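Local coordinates for protein cytochrome c552 (Thermochromatium tepidum, PDB 5ZE8) that carries five heme c groups in one chain and probably passes electrons between redox partners at low potential in a purple sulfur photosynthetic bacterium, at residues K282-F287 / N306-A311; V302-L307 / T376-H381; F318-L323 / Y403-W408. One frame throughout, in Å; residues are numbered along the deposited sequence.

Contact 1. Residues K282-F287 / N306-A311; sequences KRSIVF and NLQPHA. With HEC (heme c), chain F.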
# COMPACT_ATOMS: atom_id res chain seq x y z
N LYS A 282 11.23 6.77 4.67
CA LYS A 282 12.01 7.74 5.59
C LYS A 282 11.28 8.98 5.99
O LYS A 282 11.45 9.52 7.10
CB LYS A 282 13.32 8.06 4.96
CG LYS A 282 14.27 6.94 4.81
CD LYS A 282 15.46 7.32 3.94
CE LYS A 282 16.40 6.16 3.80
NZ LYS A 282 17.29 6.42 2.63
N ARG A 283 10.43 9.44 5.13
CA ARG A 283 9.53 10.55 5.45
C ARG A 283 8.40 10.24 6.26
O ARG A 283 7.72 11.12 6.76
CB ARG A 283 9.07 11.29 4.16
CG ARG A 283 10.14 12.20 3.59
CD ARG A 283 10.32 13.55 4.31
NE ARG A 283 9.09 14.30 4.23
CZ ARG A 283 8.81 15.10 3.21
NH1 ARG A 283 9.66 15.19 2.20
NH2 ARG A 283 7.62 15.69 3.13
N SER A 284 8.10 8.97 6.49
CA SER A 284 6.84 8.65 7.03
C SER A 284 6.71 8.74 8.52
O SER A 284 5.60 8.75 9.05
CB SER A 284 6.46 7.25 6.56
OG SER A 284 7.21 6.28 7.30
N ILE A 285 7.84 8.94 9.21
CA ILE A 285 7.91 9.07 10.65
C ILE A 285 8.95 10.17 11.01
O ILE A 285 9.84 10.44 10.20
CB ILE A 285 8.26 7.75 11.40
CG1 ILE A 285 9.74 7.33 11.33
CG2 ILE A 285 7.31 6.69 10.98
CD1 ILE A 285 10.28 7.10 9.95
N VAL A 286 8.88 10.69 12.21
CA VAL A 286 9.94 11.43 12.85
C VAL A 286 10.54 10.58 13.97
O VAL A 286 9.79 10.18 14.88
CB VAL A 286 9.43 12.76 13.41
CG1 VAL A 286 10.64 13.66 13.80
CG2 VAL A 286 8.62 13.48 12.37
N PHE A 287 11.82 10.32 13.88
CA PHE A 287 12.52 9.45 14.81
C PHE A 287 13.60 10.20 15.54
O PHE A 287 14.41 10.85 14.90
CB PHE A 287 13.08 8.31 13.98
CG PHE A 287 13.75 7.22 14.81
CD1 PHE A 287 13.02 6.33 15.51
CD2 PHE A 287 15.12 7.14 14.83
CE1 PHE A 287 13.68 5.30 16.23
CE2 PHE A 287 15.77 6.14 15.52
CZ PHE A 287 15.05 5.23 16.23
N ASN A 306 4.39 9.03 14.17
CA ASN A 306 3.75 8.66 12.90
C ASN A 306 3.17 9.95 12.30
O ASN A 306 2.27 10.56 12.88
CB ASN A 306 2.65 7.67 13.19
CG ASN A 306 1.91 7.24 11.97
OD1 ASN A 306 2.34 7.52 10.87
ND2 ASN A 306 0.75 6.59 12.16
N LEU A 307 3.66 10.29 11.14
CA LEU A 307 3.17 11.46 10.39
C LEU A 307 1.90 11.16 9.59
O LEU A 307 1.38 12.09 8.88
CB LEU A 307 4.25 11.96 9.42
CG LEU A 307 5.41 12.63 10.18
CD1 LEU A 307 6.62 12.77 9.25
CD2 LEU A 307 5.00 13.90 10.94
N GLN A 308 1.39 9.92 9.60
CA GLN A 308 0.30 9.49 8.72
C GLN A 308 -1.03 9.51 9.45
O GLN A 308 -1.08 9.32 10.69
CB GLN A 308 0.62 8.05 8.26
CG GLN A 308 2.01 7.93 7.61
CD GLN A 308 2.58 6.53 7.77
OE1 GLN A 308 1.87 5.49 7.59
NE2 GLN A 308 3.84 6.47 8.09
N PRO A 309 -2.16 9.60 8.75
CA PRO A 309 -3.48 9.59 9.32
C PRO A 309 -4.06 8.16 9.41
O PRO A 309 -5.19 7.97 9.79
CB PRO A 309 -4.26 10.41 8.29
CG PRO A 309 -3.63 10.10 6.97
CD PRO A 309 -2.16 10.00 7.32
N HIS A 310 -3.31 7.18 8.88
CA HIS A 310 -3.58 5.76 9.04
C HIS A 310 -2.49 5.22 9.96
O HIS A 310 -1.55 5.92 10.27
CB HIS A 310 -3.66 5.02 7.69
CG HIS A 310 -2.55 5.37 6.70
ND1 HIS A 310 -1.19 5.14 6.89
CD2 HIS A 310 -2.65 5.92 5.46
CE1 HIS A 310 -0.53 5.54 5.81
NE2 HIS A 310 -1.40 6.02 4.92
N ALA A 311 -2.63 3.96 10.37
CA ALA A 311 -1.52 3.34 11.11
C ALA A 311 -0.20 3.31 10.32
O ALA A 311 -0.14 3.50 9.08
CB ALA A 311 -1.86 1.92 11.54
FE HEC F . -0.94 6.71 3.05
CHA HEC F . 1.75 4.74 3.11
CHB HEC F . -2.79 4.25 1.56
CHC HEC F . -3.75 8.69 3.19
CHD HEC F . 0.98 9.36 4.06
NA HEC F . -0.63 4.85 2.46
C1A HEC F . 0.60 4.17 2.63
C2A HEC F . 0.48 2.83 2.12
C3A HEC F . -0.81 2.74 1.67
C4A HEC F . -1.49 3.96 1.88
CMA HEC F . -1.50 1.51 1.06
CAA HEC F . 1.57 1.73 2.18
CBA HEC F . 1.58 1.01 3.52
CGA HEC F . 2.60 -0.09 3.66
O1A HEC F . 2.38 -1.23 3.19
O2A HEC F . 3.68 0.19 4.26
NB HEC F . -2.90 6.54 2.49
C1B HEC F . -3.40 5.45 1.84
C2B HEC F . -4.78 5.65 1.57
C3B HEC F . -5.14 6.91 2.04
C4B HEC F . -3.89 7.44 2.63
CMB HEC F . -5.76 4.66 0.92
CAB HEC F . -6.43 7.61 2.14
CBB HEC F . -7.43 6.90 2.82
NC HEC F . -1.31 8.65 3.54
C1C HEC F . -2.55 9.22 3.56
C2C HEC F . -2.36 10.62 3.82
C3C HEC F . -1.03 10.87 4.03
C4C HEC F . -0.37 9.58 3.90
CMC HEC F . -3.47 11.67 3.79
CAC HEC F . -0.26 12.13 4.37
CBC HEC F . -0.70 12.87 5.49
ND HEC F . 0.92 6.95 3.54
C1D HEC F . 1.60 8.12 3.86
C2D HEC F . 3.05 7.90 3.99
C3D HEC F . 3.30 6.60 3.77
C4D HEC F . 1.94 6.06 3.48
CMD HEC F . 4.03 8.94 4.37
CAD HEC F . 4.60 5.85 3.76
CBD HEC F . 4.62 4.74 4.78
CGD HEC F . 4.56 3.32 4.25
O1D HEC F . 4.78 3.07 3.07
O2D HEC F . 4.29 2.46 5.08
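Ser284 O is the polar hub between residues 282-287 and 306-311, taking two hydrogen bonds from opposite faces of its carbonyl plane. Gln308 NE2 donates at 3.0 Å, with Ser284 O close to the plane of the Gln308 amide, and Leu307 N donates to Ser284 O at 3.2 Å. Packing is tight here: Ser284 CB lies 3.6 Å from heme CBD, and Gln308 CG sits 3.8 Å from heme C2D. Ser284 OG turns back to Leu281 O. The outer side is looser: Val286 and Arg283 are exposed, and Leu307 CD2 lies 3.9 Å from Val286 CG2, the side chains crossing obliquely. With an alanine in place of Gln308, Ser284 O would probably lose one of its two donors and a gap would be likely to open beside the heme ring. Asn306 OD1 closes an Asx turn onto Gln308 N, while Asn306 ND2 donates to His310 O, in its carbonyl plane. Past this turn, His310 NE2 binds the heme iron at 2.0 Å, with His260 as the second ligand. His310 ND1 donates to Ala311 O, which fixes the ring's rotation and would be expected to make the imidazole more electron-rich, consistent with the low potential of this cytochrome.

Contact 2. Residues V302-L307 / T376-H381; sequences VWIRNL and TRLQPH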
# COMPACT_ATOMS: atom_id res chain seq x y z
N VAL A 302 13.46 6.87 23.14
CA VAL A 302 13.29 6.78 21.71
C VAL A 302 11.89 7.34 21.45
O VAL A 302 10.93 6.91 22.05
CB VAL A 302 13.46 5.33 21.17
CG1 VAL A 302 13.11 5.29 19.70
CG2 VAL A 302 14.87 4.89 21.36
N TRP A 303 11.81 8.38 20.62
CA TRP A 303 10.54 9.00 20.22
C TRP A 303 10.26 8.71 18.75
O TRP A 303 11.15 8.95 17.87
CB TRP A 303 10.60 10.51 20.47
CG TRP A 303 11.09 10.88 21.88
CD1 TRP A 303 12.41 11.00 22.30
CD2 TRP A 303 10.29 11.14 23.02
NE1 TRP A 303 12.46 11.32 23.65
CE2 TRP A 303 11.17 11.41 24.12
CE3 TRP A 303 8.90 11.16 23.24
CZ2 TRP A 303 10.70 11.71 25.40
CZ3 TRP A 303 8.45 11.46 24.54
CH2 TRP A 303 9.36 11.72 25.59
N ILE A 304 9.08 8.18 18.50
CA ILE A 304 8.72 7.85 17.09
C ILE A 304 7.34 8.48 16.84
O ILE A 304 6.36 7.98 17.38
CB ILE A 304 8.67 6.34 16.83
CG1 ILE A 304 9.91 5.66 17.43
CG2 ILE A 304 8.61 6.13 15.32
CD1 ILE A 304 9.95 4.17 17.21
N ARG A 305 7.29 9.52 16.01
CA ARG A 305 6.00 10.12 15.62
C ARG A 305 5.58 9.63 14.23
O ARG A 305 6.34 9.76 13.24
CB ARG A 305 6.12 11.62 15.57
CG ARG A 305 4.90 12.32 14.94
CD ARG A 305 4.99 13.87 15.07
NE ARG A 305 3.88 14.53 14.38
CZ ARG A 305 3.88 15.77 13.87
NH1 ARG A 305 4.90 16.60 14.08
NH2 ARG A 305 2.84 16.18 13.15
N ASN A 306 4.39 9.03 14.17
CA ASN A 306 3.75 8.66 12.90
C ASN A 306 3.17 9.95 12.30
O ASN A 306 2.27 10.56 12.88
CB ASN A 306 2.65 7.67 13.19
CG ASN A 306 1.91 7.24 11.97
OD1 ASN A 306 2.34 7.52 10.87
ND2 ASN A 306 0.75 6.59 12.16
N LEU A 307 3.66 10.29 11.14
CA LEU A 307 3.17 11.46 10.39
C LEU A 307 1.90 11.16 9.59
O LEU A 307 1.38 12.09 8.88
CB LEU A 307 4.25 11.96 9.42
CG LEU A 307 5.41 12.63 10.18
CD1 LEU A 307 6.62 12.77 9.25
CD2 LEU A 307 5.00 13.90 10.94
N THR A 376 0.42 -3.67 17.69
CA THR A 376 1.40 -2.75 18.27
C THR A 376 1.92 -1.74 17.27
O THR A 376 2.87 -1.00 17.54
CB THR A 376 2.59 -3.51 18.81
OG1 THR A 376 3.22 -4.27 17.82
CG2 THR A 376 2.16 -4.48 19.91
N ARG A 377 1.26 -1.71 16.08
CA ARG A 377 1.66 -0.72 15.08
C ARG A 377 1.45 0.71 15.65
O ARG A 377 0.70 0.92 16.60
CB ARG A 377 0.88 -0.93 13.78
CG ARG A 377 1.04 -2.32 13.13
CD ARG A 377 0.07 -2.57 12.01
NE ARG A 377 -1.28 -2.33 12.43
CZ ARG A 377 -2.28 -1.79 11.71
NH1 ARG A 377 -2.15 -1.45 10.43
NH2 ARG A 377 -3.43 -1.59 12.28
N LEU A 378 2.13 1.69 15.06
CA LEU A 378 1.86 3.02 15.45
C LEU A 378 0.48 3.38 14.96
O LEU A 378 0.19 3.23 13.75
CB LEU A 378 2.87 4.00 14.86
CG LEU A 378 4.36 3.77 15.19
CD1 LEU A 378 5.28 4.57 14.26
CD2 LEU A 378 4.57 4.14 16.65
N GLN A 379 -0.31 3.98 15.84
CA GLN A 379 -1.65 4.37 15.53
C GLN A 379 -1.67 5.67 14.78
O GLN A 379 -0.66 6.37 14.72
CB GLN A 379 -2.50 4.38 16.80
CG GLN A 379 -2.65 2.96 17.39
CD GLN A 379 -3.28 1.87 16.43
OE1 GLN A 379 -2.74 0.74 16.25
NE2 GLN A 379 -4.36 2.23 15.76
N PRO A 380 -2.83 5.98 14.14
CA PRO A 380 -2.82 7.25 13.37
C PRO A 380 -2.32 8.40 14.20
O PRO A 380 -2.78 8.59 15.32
CB PRO A 380 -4.28 7.43 13.04
CG PRO A 380 -4.85 6.08 12.96
CD PRO A 380 -4.11 5.29 14.02
N HIS A 381 -1.38 9.17 13.62
CA HIS A 381 -0.72 10.31 14.23
C HIS A 381 -0.17 10.12 15.64
O HIS A 381 0.01 11.08 16.39
CB HIS A 381 -1.62 11.57 14.13
CG HIS A 381 -2.85 11.53 14.95
ND1 HIS A 381 -4.09 11.24 14.42
CD2 HIS A 381 -3.05 11.71 16.28
CE1 HIS A 381 -5.00 11.22 15.39
NE2 HIS A 381 -4.39 11.53 16.53
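The side-chain amide of Asn306 is the flat group that reaches residues 376-381, and it does so by its edge: ND2 donates to Gln379 O at 2.9 Å, with the acceptor 11° out of the amide plane. Seen from Gln379 the fit is less regular, since the donor stands well above the carbonyl plane, 56° out of it. With CG anti to the backbone N (chi1 179°), Asn306 extends its amide from the end of strand 297-306 into the loop, where its CB also lies 4.0 Å from Leu378 CB. Strand 297-306 is the middle strand of a three-stranded antiparallel sheet, and residues 376-381 form the loop that leads into its edge strand, 383-391. Alongside the amide, His381 CA points its hydrogen at Asn306 O, a nearly straight CA-H...O contact of 3.3 Å. The apolar part is small: Ile304 CG2 touches Leu378 CD1 at 3.8 Å, the side chains crossing at about a right angle. Phe352 of strand 351-357 packs on both of these residues, and Met312 touches Leu378 as well as Asn306.

Contact 3. Residues F318-L323 / Y403-W408; sequences FRNLYL and YYNLLW. With HEC (heme c), chain F.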
# COMPACT_ATOMS: atom_id res chain seq x y z
N PHE A 318 1.03 -8.22 7.07
CA PHE A 318 2.36 -8.70 7.41
C PHE A 318 3.42 -7.59 7.47
O PHE A 318 4.56 -7.89 7.76
CB PHE A 318 2.89 -9.77 6.56
CG PHE A 318 2.17 -9.94 5.32
CD1 PHE A 318 2.38 -9.04 4.27
CD2 PHE A 318 1.24 -10.93 5.22
CE1 PHE A 318 1.66 -9.19 3.09
CE2 PHE A 318 0.47 -11.08 4.04
CZ PHE A 318 0.68 -10.19 2.98
N ARG A 319 3.02 -6.35 7.16
CA ARG A 319 3.93 -5.29 7.33
C ARG A 319 4.31 -5.15 8.82
O ARG A 319 3.47 -5.26 9.73
CB ARG A 319 3.32 -3.96 6.89
CG ARG A 319 2.82 -3.84 5.49
CD ARG A 319 3.89 -4.22 4.49
NE ARG A 319 3.52 -3.80 3.14
CZ ARG A 319 3.50 -4.55 2.06
NH1 ARG A 319 3.16 -3.99 0.90
NH2 ARG A 319 3.76 -5.88 2.13
N ASN A 320 5.57 -4.84 9.03
CA ASN A 320 6.06 -4.65 10.38
C ASN A 320 7.28 -3.79 10.49
O ASN A 320 8.08 -3.75 9.58
CB ASN A 320 6.28 -6.01 11.03
CG ASN A 320 7.40 -6.79 10.39
OD1 ASN A 320 8.54 -6.66 10.82
ND2 ASN A 320 7.09 -7.56 9.32
N LEU A 321 7.45 -3.12 11.61
CA LEU A 321 8.69 -2.41 11.93
C LEU A 321 9.31 -2.97 13.17
O LEU A 321 8.64 -3.60 14.03
CB LEU A 321 8.43 -0.95 12.25
CG LEU A 321 7.25 -0.21 11.66
CD1 LEU A 321 7.06 1.19 12.24
CD2 LEU A 321 7.42 -0.18 10.16
N TYR A 322 10.60 -2.69 13.33
CA TYR A 322 11.22 -2.97 14.62
C TYR A 322 12.31 -1.99 14.89
O TYR A 322 12.90 -1.51 13.94
CB TYR A 322 11.73 -4.39 14.72
CG TYR A 322 12.79 -4.89 13.78
CD1 TYR A 322 14.12 -4.62 13.99
CD2 TYR A 322 12.49 -5.63 12.63
CE1 TYR A 322 15.10 -5.09 13.12
CE2 TYR A 322 13.45 -6.15 11.79
CZ TYR A 322 14.78 -5.83 12.01
OH TYR A 322 15.74 -6.30 11.16
N LEU A 323 12.53 -1.72 16.20
CA LEU A 323 13.53 -0.81 16.70
C LEU A 323 14.72 -1.63 17.19
O LEU A 323 14.54 -2.53 17.94
CB LEU A 323 13.00 -0.00 17.85
CG LEU A 323 14.05 0.69 18.71
CD1 LEU A 323 14.72 1.84 17.88
CD2 LEU A 323 13.40 1.26 19.90
N TYR A 403 13.65 -0.19 11.48
CA TYR A 403 13.62 -1.06 10.29
C TYR A 403 12.18 -1.32 9.88
O TYR A 403 11.32 -1.54 10.71
CB TYR A 403 14.29 -2.41 10.44
CG TYR A 403 15.80 -2.23 10.52
CD1 TYR A 403 16.58 -2.21 9.37
CD2 TYR A 403 16.42 -2.05 11.81
CE1 TYR A 403 17.94 -2.04 9.47
CE2 TYR A 403 17.78 -1.91 11.89
CZ TYR A 403 18.51 -1.90 10.73
OH TYR A 403 19.89 -1.75 10.72
N TYR A 404 11.92 -1.18 8.60
CA TYR A 404 10.64 -1.57 7.98
C TYR A 404 10.78 -2.89 7.21
O TYR A 404 11.79 -3.21 6.55
CB TYR A 404 10.20 -0.48 7.04
CG TYR A 404 8.94 -0.78 6.22
CD1 TYR A 404 9.05 -1.44 5.03
CD2 TYR A 404 7.64 -0.40 6.63
CE1 TYR A 404 7.94 -1.72 4.22
CE2 TYR A 404 6.50 -0.68 5.84
CZ TYR A 404 6.68 -1.33 4.65
OH TYR A 404 5.60 -1.57 3.83
N ASN A 405 9.70 -3.66 7.23
CA ASN A 405 9.73 -4.97 6.56
C ASN A 405 8.40 -5.23 5.86
O ASN A 405 7.34 -5.12 6.50
CB ASN A 405 9.87 -6.02 7.62
CG ASN A 405 11.13 -5.83 8.46
OD1 ASN A 405 12.18 -6.26 8.06
ND2 ASN A 405 11.02 -5.05 9.52
N LEU A 406 8.44 -5.57 4.55
CA LEU A 406 7.25 -5.98 3.80
C LEU A 406 6.53 -7.21 4.34
O LEU A 406 5.32 -7.32 4.19
CB LEU A 406 7.62 -6.23 2.34
CG LEU A 406 8.00 -4.96 1.55
CD1 LEU A 406 8.54 -5.41 0.17
CD2 LEU A 406 6.86 -4.00 1.31
N LEU A 407 7.28 -8.12 4.97
CA LEU A 407 6.75 -9.39 5.44
C LEU A 407 7.20 -9.74 6.83
O LEU A 407 8.26 -9.34 7.24
CB LEU A 407 7.22 -10.51 4.51
CG LEU A 407 6.79 -10.44 3.05
CD1 LEU A 407 7.55 -11.51 2.22
CD2 LEU A 407 5.30 -10.65 2.99
N TRP A 408 6.39 -10.49 7.55
CA TRP A 408 6.78 -11.01 8.84
C TRP A 408 8.03 -11.84 8.76
O TRP A 408 8.26 -12.51 7.77
CB TRP A 408 5.69 -11.96 9.38
CG TRP A 408 4.37 -11.33 9.81
CD1 TRP A 408 4.19 -10.14 10.42
CD2 TRP A 408 3.06 -11.89 9.64
NE1 TRP A 408 2.85 -9.89 10.65
CE2 TRP A 408 2.13 -10.97 10.22
CE3 TRP A 408 2.59 -13.10 9.05
CZ2 TRP A 408 0.79 -11.16 10.19
CZ3 TRP A 408 1.23 -13.28 9.04
CH2 TRP A 408 0.34 -12.29 9.56
FE HEC F . -0.94 6.71 3.05
CHA HEC F . 1.75 4.74 3.11
CHB HEC F . -2.79 4.25 1.56
CHC HEC F . -3.75 8.69 3.19
CHD HEC F . 0.98 9.36 4.06
NA HEC F . -0.63 4.85 2.46
C1A HEC F . 0.60 4.17 2.63
C2A HEC F . 0.48 2.83 2.12
C3A HEC F . -0.81 2.74 1.67
C4A HEC F . -1.49 3.96 1.88
CMA HEC F . -1.50 1.51 1.06
CAA HEC F . 1.57 1.73 2.18
CBA HEC F . 1.58 1.01 3.52
CGA HEC F . 2.60 -0.09 3.66
O1A HEC F . 2.38 -1.23 3.19
O2A HEC F . 3.68 0.19 4.26
NB HEC F . -2.90 6.54 2.49
C1B HEC F . -3.40 5.45 1.84
C2B HEC F . -4.78 5.65 1.57
C3B HEC F . -5.14 6.91 2.04
C4B HEC F . -3.89 7.44 2.63
CMB HEC F . -5.76 4.66 0.92
CAB HEC F . -6.43 7.61 2.14
CBB HEC F . -7.43 6.90 2.82
NC HEC F . -1.31 8.65 3.54
C1C HEC F . -2.55 9.22 3.56
C2C HEC F . -2.36 10.62 3.82
C3C HEC F . -1.03 10.87 4.03
C4C HEC F . -0.37 9.58 3.90
CMC HEC F . -3.47 11.67 3.79
CAC HEC F . -0.26 12.13 4.37
CBC HEC F . -0.70 12.87 5.49
ND HEC F . 0.92 6.95 3.54
C1D HEC F . 1.60 8.12 3.86
C2D HEC F . 3.05 7.90 3.99
C3D HEC F . 3.30 6.60 3.77
C4D HEC F . 1.94 6.06 3.48
CMD HEC F . 4.03 8.94 4.37
CAD HEC F . 4.60 5.85 3.76
CBD HEC F . 4.62 4.74 4.78
CGD HEC F . 4.56 3.32 4.25
O1D HEC F . 4.78 3.07 3.07
O2D HEC F . 4.29 2.46 5.08
O HOH W 1 2.13 -7.00 11.07
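Leu321 CD2 touches Tyr404 CD2 at 3.5 Å on the heme-facing side of the strand pair. Phe318 packs CD1 against Leu407 CD2 at 3.6 Å and sets its edge toward the Trp408 face in a T-shaped pair, planes at 90°. Phe318 CA adds a CH-pi contact 3.6 Å from the centroid of the five-membered indole ring. Farther along, Tyr403 CB sits over a face of the Tyr322 ring; the two rings, nearly parallel, are slid apart and barely overlap. Between these aromatics, Asn320 and Asn405 form a hydrogen-bonded antiparallel pair, amide planes 6° apart. Asn320 O accepts from both Asn405 N and Asn405 ND2, the latter from above the carbonyl plane at 3.2 Å. With CG between backbone N and carbonyl carbon (chi1 67°), Asn320 swings ND2 back to donate to Phe318 O at 3.0 Å. Leu406 CD2 lies 3.5 Å above the centre of the Arg319 guanidinium, whose NH2 donates to Leu406 O. Arg319 NE bonds heme O1A at 2.8 Å, and Tyr404 OH donates a hydrogen bond to heme O2A at 2.6 Å, gripping both oxygens of one propionate. Arg319 NH2 also reaches a second heme's propionate. Here the ends of two antiparallel strands form a heme-propionate anchoring site.

From the N terminus, the chain passes its heme-binding helices before reaching residues 282-287, where helix 278-283 gives way to strand 285-294. Contact 1 closes the hairpin of strands 285-294 and 297-306 at its heme end. Contact 2 starts on that second strand, sharing Asn306 and Leu307 with contact 1, and closes a much longer loop at residues 376-381. Contact 3 opens inside this loop at 318-323 and ends beyond it at 403-408, so contacts 2 and 3 cross, whereas contact 1 closes before contact 3 opens. The sheet holding strands 285-294 and 297-306 meets the one holding 320-328 and 397-405 where Phe287 and Val302 pack on Leu323, and contacts 1 and 3 tie both to one heme.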